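PDB 3I3L: alkylhalidase CmlS, which binds FAD, joined covalently to an aspartate, and acts as a flavin-dependent halogenase in the biosynthesis of chloramphenicol. Local coordinates for residues 62-67 / 209-214; 122-127 / 224-229. All blocks are in the same frame, centred on the assembly; numbering follows the deposited sequence.

Overall arrangement
From the N terminus, the chain runs through strand 48-52 into the flavin-binding loop 62-67, then through helix 68-76 and strand 89-97 to strand 122-124, on to strand 203-213 and finally strand 226-231. Contact 1 closes the span from 62-67 to 209-214, and contact 2 the span from 122-127 to 224-229; their segments alternate, so the two closures cross. Their centres lie about 7 Å apart. Ser65 OG probably hydrogen-bonds to Thr226 OG1 and Glu64 O to Val125 N, which joins the contacts directly. Together they tie the flavin-binding loop and the start of helix 127-140 to the large mixed sheet, and both reach FAD.

Contact 1. Residues 62-67 / 209-214; sequences VGESLL and WSYFKL. With FAD (flavin-adenine dinucleotide), chain B.
The irregular loop 62-67 faces the end of strand 203-213 with no backbone pairing between the two segments, the nearest CA atoms being those of Val62 and Trp209, 9.1 Å apart. Val62 CG2 sits over one face of the Trp209 indole, 3.8 Å from the centroid of the five-membered ring and offset toward its rim, a CH-pi contact. A chi1 of 74° sets Val62 CG1 between the backbone N and the carbonyl carbon, 3.9 Å from FAD C8, and turns CG2 to the indole, so one valine is wedged between indole and flavin. Farther along, Glu64 and Tyr211 reach out from opposite directions. The phenol donates from Tyr211 OH to the syn side of Glu64 OE2 at 2.5 Å, somewhat out of the carboxylate plane, while the carboxylate and ring planes stand 81° apart. Ser247 holds the second carboxylate oxygen, OE1, so this buried acid is gripped at both oxygens; Tyr60 OH ties the phenol to the indole N-H. On the flavin side, Ser65 O accepts from FAD N3 at 2.6 Å and Ser65 N donates to FAD O4 at 3.2 Å, a pair of backbone bonds that clasps the pyrimidine edge of the isoalloxazine. Gly63 CA comes within 3.3 Å of FAD C4X. Residues 62-65 thus line the flavin pocket of this FAD-binding domain, and Trp209 and Tyr211 back them from the sheet as a second shell.

Contact 2. Residues 122-127 / 224-229; sequences AVQVKR and GTTYSI. With FAD (flavin-adenine dinucleotide), chain B.
The carbonyl of Gly224, at the start of segment 224-229, lies close to the end of the Gln124 side chain, the atom modelled as Gln124 OE1 being 3.1 Å from Gly224 O. Gly224 N is hydrogen-bonded to Asp216. Thr225 turns its side chain away from segment 122-127, and its hydroxyl bonds to Thr95 and Ser93 of strand 89-97. At Thr226 the side chain meets Gln124 again; OG1 lies beside the backbone N (chi1 -66°), and its hydrogen bond is to Ser65 OG. A bend at chi2 (-80°) carries the Gln124 amide to both Gly224 and Thr226.

Beyond Gln124, Arg127 grips FAD: NH2 gives a bond to phosphate oxygen O2A at 2.9 Å, met at the edge of the guanidinium, and NH1 one to O4' at 3.1 Å. A salt bridge from NE to Asp131 and a bond from NH1 to Gly63 O steady the group. Strand 89-97 lies between the segments, antiparallel to 122-124 and parallel to 226-231; Ile239 and Pro240 at the end of strand 234-240 touch Gln124, while Met71 of helix 68-76 packs on Ala122 and Val123, and Arg127 opens helix 127-140.

Contact 1. Residues 62-67 / 209-214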
loop_
_atom_site.group_PDB
_atom_site.type_symbol
_atom_site.label_atom_id
_atom_site.label_comp_id
_atom_site.label_asym_id
_atom_site.label_seq_id
_atom_site.Cartn_x
_atom_site.Cartn_y
_atom_site.Cartn_z
ATOM N N VAL A 62 2.801 -17.048 1.517
ATOM C CA VAL A 62 3.109 -16.153 2.592
ATOM C C VAL A 62 2.491 -14.810 2.209
ATOM O O VAL A 62 2.215 -14.577 1.019
ATOM C CB VAL A 62 4.662 -16.013 2.767
ATOM C CG1 VAL A 62 5.262 -15.160 1.630
ATOM C CG2 VAL A 62 4.996 -15.451 4.166
ATOM N N GLY A 63 2.242 -13.962 3.209
ATOM C CA GLY A 63 1.715 -12.581 2.982
ATOM C C GLY A 63 0.335 -12.490 3.574
ATOM O O GLY A 63 -0.624 -12.409 2.845
ATOM N N GLU A 64 0.259 -12.519 4.890
ATOM C CA GLU A 64 -0.948 -12.916 5.582
ATOM C C GLU A 64 -1.753 -11.804 6.258
ATOM O O GLU A 64 -2.896 -12.048 6.711
ATOM C CB GLU A 64 -0.579 -13.990 6.587
ATOM C CG GLU A 64 -0.029 -15.235 5.859
ATOM C CD GLU A 64 0.896 -16.060 6.721
ATOM O OE1 GLU A 64 1.822 -15.485 7.356
ATOM O OE2 GLU A 64 0.701 -17.301 6.735
ATOM N N SER A 65 -1.181 -10.603 6.340
ATOM C CA SER A 65 -1.821 -9.558 7.149
ATOM C C SER A 65 -2.384 -8.502 6.218
ATOM O O SER A 65 -1.636 -7.858 5.423
ATOM C CB SER A 65 -0.825 -8.953 8.156
ATOM O OG SER A 65 -1.384 -7.921 8.931
ATOM N N LEU A 66 -3.710 -8.335 6.300
ATOM C CA LEU A 66 -4.446 -7.471 5.372
ATOM C C LEU A 66 -4.823 -6.100 5.911
ATOM O O LEU A 66 -4.582 -5.786 7.105
ATOM C CB LEU A 66 -5.674 -8.224 4.891
ATOM C CG LEU A 66 -5.399 -9.646 4.333
ATOM C CD1 LEU A 66 -6.650 -10.228 3.691
ATOM C CD2 LEU A 66 -4.243 -9.559 3.310
ATOM N N LEU A 67 -5.435 -5.272 5.056
ATOM C CA LEU A 67 -5.719 -3.869 5.443
ATOM C C LEU A 67 -7.195 -3.529 5.204
ATOM O O LEU A 67 -7.887 -4.172 4.379
ATOM C CB LEU A 67 -4.789 -2.900 4.680
ATOM C CG LEU A 67 -3.280 -2.933 5.046
ATOM C CD1 LEU A 67 -2.439 -1.996 4.060
ATOM C CD2 LEU A 67 -3.011 -2.526 6.543
ATOM N N TRP A 209 11.015 -17.813 7.550
ATOM C CA TRP A 209 9.853 -17.816 8.430
ATOM C C TRP A 209 9.304 -19.170 8.700
ATOM O O TRP A 209 9.571 -20.101 7.949
ATOM C CB TRP A 209 8.715 -16.947 7.840
ATOM C CG TRP A 209 8.016 -17.489 6.613
ATOM C CD1 TRP A 209 6.846 -18.171 6.579
ATOM C CD2 TRP A 209 8.444 -17.370 5.253
ATOM N NE1 TRP A 209 6.507 -18.494 5.286
ATOM C CE2 TRP A 209 7.460 -17.979 4.450
ATOM C CE3 TRP A 209 9.568 -16.807 4.637
ATOM C CZ2 TRP A 209 7.572 -18.059 3.053
ATOM C CZ3 TRP A 209 9.678 -16.872 3.240
ATOM C CH2 TRP A 209 8.707 -17.523 2.471
ATOM N N SER A 210 8.490 -19.255 9.747
ATOM C CA SER A 210 7.860 -20.498 10.161
ATOM C C SER A 210 6.641 -20.180 11.024
ATOM O O SER A 210 6.276 -18.997 11.164
ATOM C CB SER A 210 8.868 -21.370 10.927
ATOM O OG SER A 210 8.411 -22.716 11.136
ATOM N N TYR A 211 6.015 -21.214 11.609
ATOM C CA TYR A 211 4.817 -21.041 12.424
ATOM C C TYR A 211 5.002 -21.628 13.817
ATOM O O TYR A 211 5.766 -22.557 14.009
ATOM C CB TYR A 211 3.597 -21.622 11.700
ATOM C CG TYR A 211 3.327 -20.903 10.374
ATOM C CD1 TYR A 211 2.400 -19.896 10.285
ATOM C CD2 TYR A 211 4.044 -21.217 9.232
ATOM C CE1 TYR A 211 2.184 -19.237 9.090
ATOM C CE2 TYR A 211 3.836 -20.562 8.054
ATOM C CZ TYR A 211 2.882 -19.568 7.998
ATOM O OH TYR A 211 2.659 -18.863 6.829
ATOM N N PHE A 212 4.304 -21.048 14.785
ATOM C CA PHE A 212 4.347 -21.466 16.164
ATOM C C PHE A 212 2.943 -21.640 16.710
ATOM O O PHE A 212 2.041 -20.903 16.341
ATOM C CB PHE A 212 5.116 -20.471 17.038
ATOM C CG PHE A 212 6.602 -20.450 16.768
ATOM C CD1 PHE A 212 7.473 -21.235 17.528
ATOM C CD2 PHE A 212 7.140 -19.629 15.759
ATOM C CE1 PHE A 212 8.889 -21.225 17.280
ATOM C CE2 PHE A 212 8.536 -19.626 15.503
ATOM C CZ PHE A 212 9.406 -20.420 16.269
ATOM N N LYS A 213 2.787 -22.605 17.618
ATOM C CA LYS A 213 1.571 -22.767 18.410
ATOM C C LYS A 213 1.718 -21.895 19.646
ATOM O O LYS A 213 2.590 -22.124 20.480
ATOM C CB LYS A 213 1.373 -24.237 18.782
ATOM C CG LYS A 213 0.221 -24.520 19.782
ATOM C CD LYS A 213 -0.692 -25.665 19.279
ATOM C CE LYS A 213 -0.016 -27.019 19.338
ATOM N NZ LYS A 213 -0.141 -27.633 20.703
ATOM N N LEU A 214 0.876 -20.870 19.726
ATOM C CA LEU A 214 0.987 -19.845 20.744
ATOM C C LEU A 214 -0.319 -19.100 20.707
ATOM O O LEU A 214 -0.848 -18.839 19.630
ATOM C CB LEU A 214 2.132 -18.867 20.398
ATOM C CG LEU A 214 2.261 -17.620 21.296
ATOM C CD1 LEU A 214 2.720 -17.978 22.720
ATOM C CD2 LEU A 214 3.185 -16.591 20.675
HETATM P PA FAD B . 0.593 -13.603 -5.931
HETATM O O1A FAD B . 2.013 -14.109 -6.035
HETATM O O2A FAD B . -0.045 -13.678 -4.588
HETATM O O5B FAD B . -0.313 -14.428 -7.011
HETATM C C5B FAD B . 0.162 -14.646 -8.324
HETATM C C4B FAD B . -0.352 -15.984 -8.903
HETATM O O4B FAD B . 0.099 -16.064 -10.276
HETATM C C3B FAD B . 0.210 -17.191 -8.192
HETATM O O3B FAD B . -0.832 -17.951 -7.660
HETATM C C2B FAD B . 0.951 -17.982 -9.281
HETATM O O2B FAD B . 0.668 -19.344 -9.197
HETATM C C1B FAD B . 0.410 -17.403 -10.579
HETATM N N9A FAD B . 1.283 -17.399 -11.737
HETATM C C8A FAD B . 2.590 -17.014 -11.792
HETATM N N7A FAD B . 3.022 -17.129 -13.067
HETATM C C5A FAD B . 2.033 -17.664 -13.820
HETATM C C6A FAD B . 1.961 -17.998 -15.160
HETATM N N6A FAD B . 2.988 -17.805 -15.967
HETATM N N1A FAD B . 0.772 -18.480 -15.637
HETATM C C2A FAD B . -0.314 -18.674 -14.819
HETATM N N3A FAD B . -0.228 -18.328 -13.506
HETATM C C4A FAD B . 0.925 -17.828 -13.008
HETATM N N1 FAD B . 1.354 -8.681 1.786
HETATM C C2 FAD B . 0.383 -8.256 2.679
HETATM O O2 FAD B . -0.588 -7.668 2.222
HETATM N N3 FAD B . 0.513 -8.462 4.026
HETATM C C4 FAD B . 1.613 -9.103 4.533
HETATM O O4 FAD B . 1.695 -9.301 5.787
HETATM C C4X FAD B . 2.614 -9.506 3.647
HETATM N N5 FAD B . 3.717 -10.165 4.117
HETATM C C5X FAD B . 4.645 -10.652 3.225
HETATM C C6 FAD B . 5.786 -11.317 3.697
HETATM C C7 FAD B . 6.748 -11.730 2.808
HETATM C C7M FAD B . 7.978 -12.467 3.282
HETATM C C8 FAD B . 6.531 -11.524 1.449
HETATM C C8M FAD B . 7.488 -12.041 0.450
HETATM C C9 FAD B . 5.421 -10.824 0.963
HETATM C C9A FAD B . 4.480 -10.401 1.890
HETATM N N10 FAD B . 3.371 -9.775 1.398
HETATM C C10 FAD B . 2.465 -9.284 2.260
HETATM C "C1'" FAD B . 3.385 -9.457 -0.058
HETATM C "C2'" FAD B . 2.172 -10.055 -0.730
HETATM O "O2'" FAD B . 2.105 -11.378 -0.378
HETATM C "C3'" FAD B . 2.109 -9.886 -2.225
HETATM O "O3'" FAD B . 2.112 -8.511 -2.538
HETATM C "C4'" FAD B . 0.789 -10.501 -2.797
HETATM O "O4'" FAD B . 0.777 -11.898 -2.691
HETATM C "C5'" FAD B . 0.677 -10.173 -4.280
HETATM O "O5'" FAD B . -0.533 -10.650 -4.795
HETATM P P FAD B . -0.530 -10.983 -6.339
HETATM O O1P FAD B . 0.121 -9.848 -7.097
HETATM O O2P FAD B . -1.921 -11.441 -6.762
HETATM O O3P FAD B . 0.573 -12.151 -6.534
#

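Contact 2. Residues 122-127 / 224-229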
loop_
_atom_site.group_PDB
_atom_site.type_symbol
_atom_site.label_atom_id
_atom_site.label_comp_id
_atom_site.label_asym_id
_atom_site.label_seq_id
_atom_site.Cartn_x
_atom_site.Cartn_y
_atom_site.Cartn_z
ATOM N N ALA A 122 -9.008 -4.922 9.860
ATOM C CA ALA A 122 -8.885 -5.863 8.780
ATOM C C ALA A 122 -8.727 -7.202 9.419
ATOM O O ALA A 122 -9.194 -7.406 10.555
ATOM C CB ALA A 122 -7.704 -5.531 7.790
ATOM N N VAL A 123 -8.076 -8.131 8.726
ATOM C CA VAL A 123 -8.003 -9.486 9.260
ATOM C C VAL A 123 -6.672 -10.079 8.906
ATOM O O VAL A 123 -5.911 -9.510 8.094
ATOM C CB VAL A 123 -9.080 -10.363 8.598
ATOM C CG1 VAL A 123 -10.485 -9.924 9.042
ATOM C CG2 VAL A 123 -8.938 -10.275 7.032
ATOM N N GLN A 124 -6.394 -11.221 9.502
ATOM C CA GLN A 124 -5.219 -11.997 9.186
ATOM C C GLN A 124 -5.744 -13.295 8.534
ATOM O O GLN A 124 -6.795 -13.777 8.936
ATOM C CB GLN A 124 -4.452 -12.339 10.468
ATOM C CG GLN A 124 -4.441 -11.221 11.549
ATOM C CD GLN A 124 -3.401 -10.166 11.233
ATOM O OE1 GLN A 124 -2.955 -9.430 12.115
ATOM N NE2 GLN A 124 -2.962 -10.118 9.989
ATOM N N VAL A 125 -5.048 -13.822 7.510
ATOM C CA VAL A 125 -5.547 -14.993 6.816
ATOM C C VAL A 125 -4.475 -16.018 6.532
ATOM O O VAL A 125 -3.283 -15.721 6.496
ATOM C CB VAL A 125 -6.273 -14.652 5.467
ATOM C CG1 VAL A 125 -7.334 -13.511 5.681
ATOM C CG2 VAL A 125 -5.237 -14.201 4.418
ATOM N N LYS A 126 -4.931 -17.236 6.293
ATOM C CA LYS A 126 -4.146 -18.248 5.677
ATOM C C LYS A 126 -4.373 -18.078 4.181
ATOM O O LYS A 126 -5.511 -18.232 3.690
ATOM C CB LYS A 126 -4.614 -19.606 6.206
ATOM C CG LYS A 126 -3.817 -20.774 5.740
ATOM C CD LYS A 126 -4.075 -22.016 6.660
ATOM C CE LYS A 126 -2.891 -22.214 7.631
ATOM N NZ LYS A 126 -3.084 -23.416 8.524
ATOM N N ARG A 127 -3.321 -17.678 3.464
ATOM C CA ARG A 127 -3.443 -17.234 2.068
ATOM C C ARG A 127 -3.962 -18.328 1.116
ATOM O O ARG A 127 -4.689 -18.020 0.147
ATOM C CB ARG A 127 -2.118 -16.682 1.528
ATOM C CG ARG A 127 -1.806 -15.243 1.949
ATOM C CD ARG A 127 -2.792 -14.193 1.317
ATOM N NE ARG A 127 -2.729 -14.290 -0.139
ATOM C CZ ARG A 127 -1.749 -13.748 -0.881
ATOM N NH1 ARG A 127 -0.747 -13.058 -0.282
ATOM N NH2 ARG A 127 -1.743 -13.933 -2.207
ATOM N N GLY A 224 -4.726 -9.517 18.367
ATOM C CA GLY A 224 -4.745 -9.555 16.938
ATOM C C GLY A 224 -3.826 -8.587 16.200
ATOM O O GLY A 224 -3.858 -8.534 14.949
ATOM N N THR A 225 -3.011 -7.818 16.926
ATOM C CA THR A 225 -2.174 -6.811 16.277
ATOM C C THR A 225 -1.028 -7.498 15.583
ATOM O O THR A 225 -0.562 -8.509 16.052
ATOM C CB THR A 225 -1.626 -5.772 17.319
ATOM O OG1 THR A 225 -1.067 -4.651 16.640
ATOM C CG2 THR A 225 -0.562 -6.383 18.232
ATOM N N THR A 226 -0.547 -6.906 14.489
ATOM C CA THR A 226 0.673 -7.371 13.792
ATOM C C THR A 226 1.932 -6.761 14.419
ATOM O O THR A 226 2.073 -5.515 14.422
ATOM C CB THR A 226 0.656 -7.016 12.268
ATOM O OG1 THR A 226 -0.392 -7.747 11.606
ATOM C CG2 THR A 226 2.054 -7.334 11.531
ATOM N N TYR A 227 2.869 -7.611 14.896
ATOM C CA TYR A 227 4.101 -7.113 15.549
ATOM C C TYR A 227 5.263 -7.069 14.576
ATOM O O TYR A 227 5.517 -8.045 13.854
ATOM C CB TYR A 227 4.497 -7.991 16.705
ATOM C CG TYR A 227 3.566 -7.918 17.870
ATOM C CD1 TYR A 227 3.634 -6.842 18.746
ATOM C CD2 TYR A 227 2.609 -8.934 18.102
ATOM C CE1 TYR A 227 2.789 -6.759 19.821
ATOM C CE2 TYR A 227 1.787 -8.886 19.194
ATOM C CZ TYR A 227 1.878 -7.784 20.053
ATOM O OH TYR A 227 1.046 -7.670 21.132
ATOM N N SER A 228 5.939 -5.911 14.513
ATOM C CA SER A 228 7.201 -5.787 13.752
ATOM C C SER A 228 8.270 -5.330 14.733
ATOM O O SER A 228 8.080 -4.363 15.456
ATOM C CB SER A 228 7.115 -4.792 12.599
ATOM O OG SER A 228 6.013 -5.044 11.738
ATOM N N ILE A 229 9.389 -6.042 14.759
ATOM C CA ILE A 229 10.342 -5.933 15.873
ATOM C C ILE A 229 11.752 -5.945 15.349
ATOM O O ILE A 229 12.166 -6.867 14.655
ATOM C CB ILE A 229 10.176 -7.099 16.848
ATOM C CG1 ILE A 229 8.710 -7.198 17.288
ATOM C CG2 ILE A 229 11.184 -7.005 18.032
ATOM C CD1 ILE A 229 8.413 -8.291 18.351
HETATM P PA FAD B . 0.593 -13.603 -5.931
HETATM O O1A FAD B . 2.013 -14.109 -6.035
HETATM O O2A FAD B . -0.045 -13.678 -4.588
HETATM O O5B FAD B . -0.313 -14.428 -7.011
HETATM C C5B FAD B . 0.162 -14.646 -8.324
HETATM C C4B FAD B . -0.352 -15.984 -8.903
HETATM O O4B FAD B . 0.099 -16.064 -10.276
HETATM C C3B FAD B . 0.210 -17.191 -8.192
HETATM O O3B FAD B . -0.832 -17.951 -7.660
HETATM C C2B FAD B . 0.951 -17.982 -9.281
HETATM O O2B FAD B . 0.668 -19.344 -9.197
HETATM C C1B FAD B . 0.410 -17.403 -10.579
HETATM N N9A FAD B . 1.283 -17.399 -11.737
HETATM C C8A FAD B . 2.590 -17.014 -11.792
HETATM N N7A FAD B . 3.022 -17.129 -13.067
HETATM C C5A FAD B . 2.033 -17.664 -13.820
HETATM C C6A FAD B . 1.961 -17.998 -15.160
HETATM N N6A FAD B . 2.988 -17.805 -15.967
HETATM N N1A FAD B . 0.772 -18.480 -15.637
HETATM C C2A FAD B . -0.314 -18.674 -14.819
HETATM N N3A FAD B . -0.228 -18.328 -13.506
HETATM C C4A FAD B . 0.925 -17.828 -13.008
HETATM N N1 FAD B . 1.354 -8.681 1.786
HETATM C C2 FAD B . 0.383 -8.256 2.679
HETATM O O2 FAD B . -0.588 -7.668 2.222
HETATM N N3 FAD B . 0.513 -8.462 4.026
HETATM C C4 FAD B . 1.613 -9.103 4.533
HETATM O O4 FAD B . 1.695 -9.301 5.787
HETATM C C4X FAD B . 2.614 -9.506 3.647
HETATM N N5 FAD B . 3.717 -10.165 4.117
HETATM C C5X FAD B . 4.645 -10.652 3.225
HETATM C C6 FAD B . 5.786 -11.317 3.697
HETATM C C7 FAD B . 6.748 -11.730 2.808
HETATM C C7M FAD B . 7.978 -12.467 3.282
HETATM C C8 FAD B . 6.531 -11.524 1.449
HETATM C C8M FAD B . 7.488 -12.041 0.450
HETATM C C9 FAD B . 5.421 -10.824 0.963
HETATM C C9A FAD B . 4.480 -10.401 1.890
HETATM N N10 FAD B . 3.371 -9.775 1.398
HETATM C C10 FAD B . 2.465 -9.284 2.260
HETATM C "C1'" FAD B . 3.385 -9.457 -0.058
HETATM C "C2'" FAD B . 2.172 -10.055 -0.730
HETATM O "O2'" FAD B . 2.105 -11.378 -0.378
HETATM C "C3'" FAD B . 2.109 -9.886 -2.225
HETATM O "O3'" FAD B . 2.112 -8.511 -2.538
HETATM C "C4'" FAD B . 0.789 -10.501 -2.797
HETATM O "O4'" FAD B . 0.777 -11.898 -2.691
HETATM C "C5'" FAD B . 0.677 -10.173 -4.280
HETATM O "O5'" FAD B . -0.533 -10.650 -4.795
HETATM P P FAD B . -0.530 -10.983 -6.339
HETATM O O1P FAD B . 0.121 -9.848 -7.097
HETATM O O2P FAD B . -1.921 -11.441 -6.762
HETATM O O3P FAD B . 0.573 -12.151 -6.534
#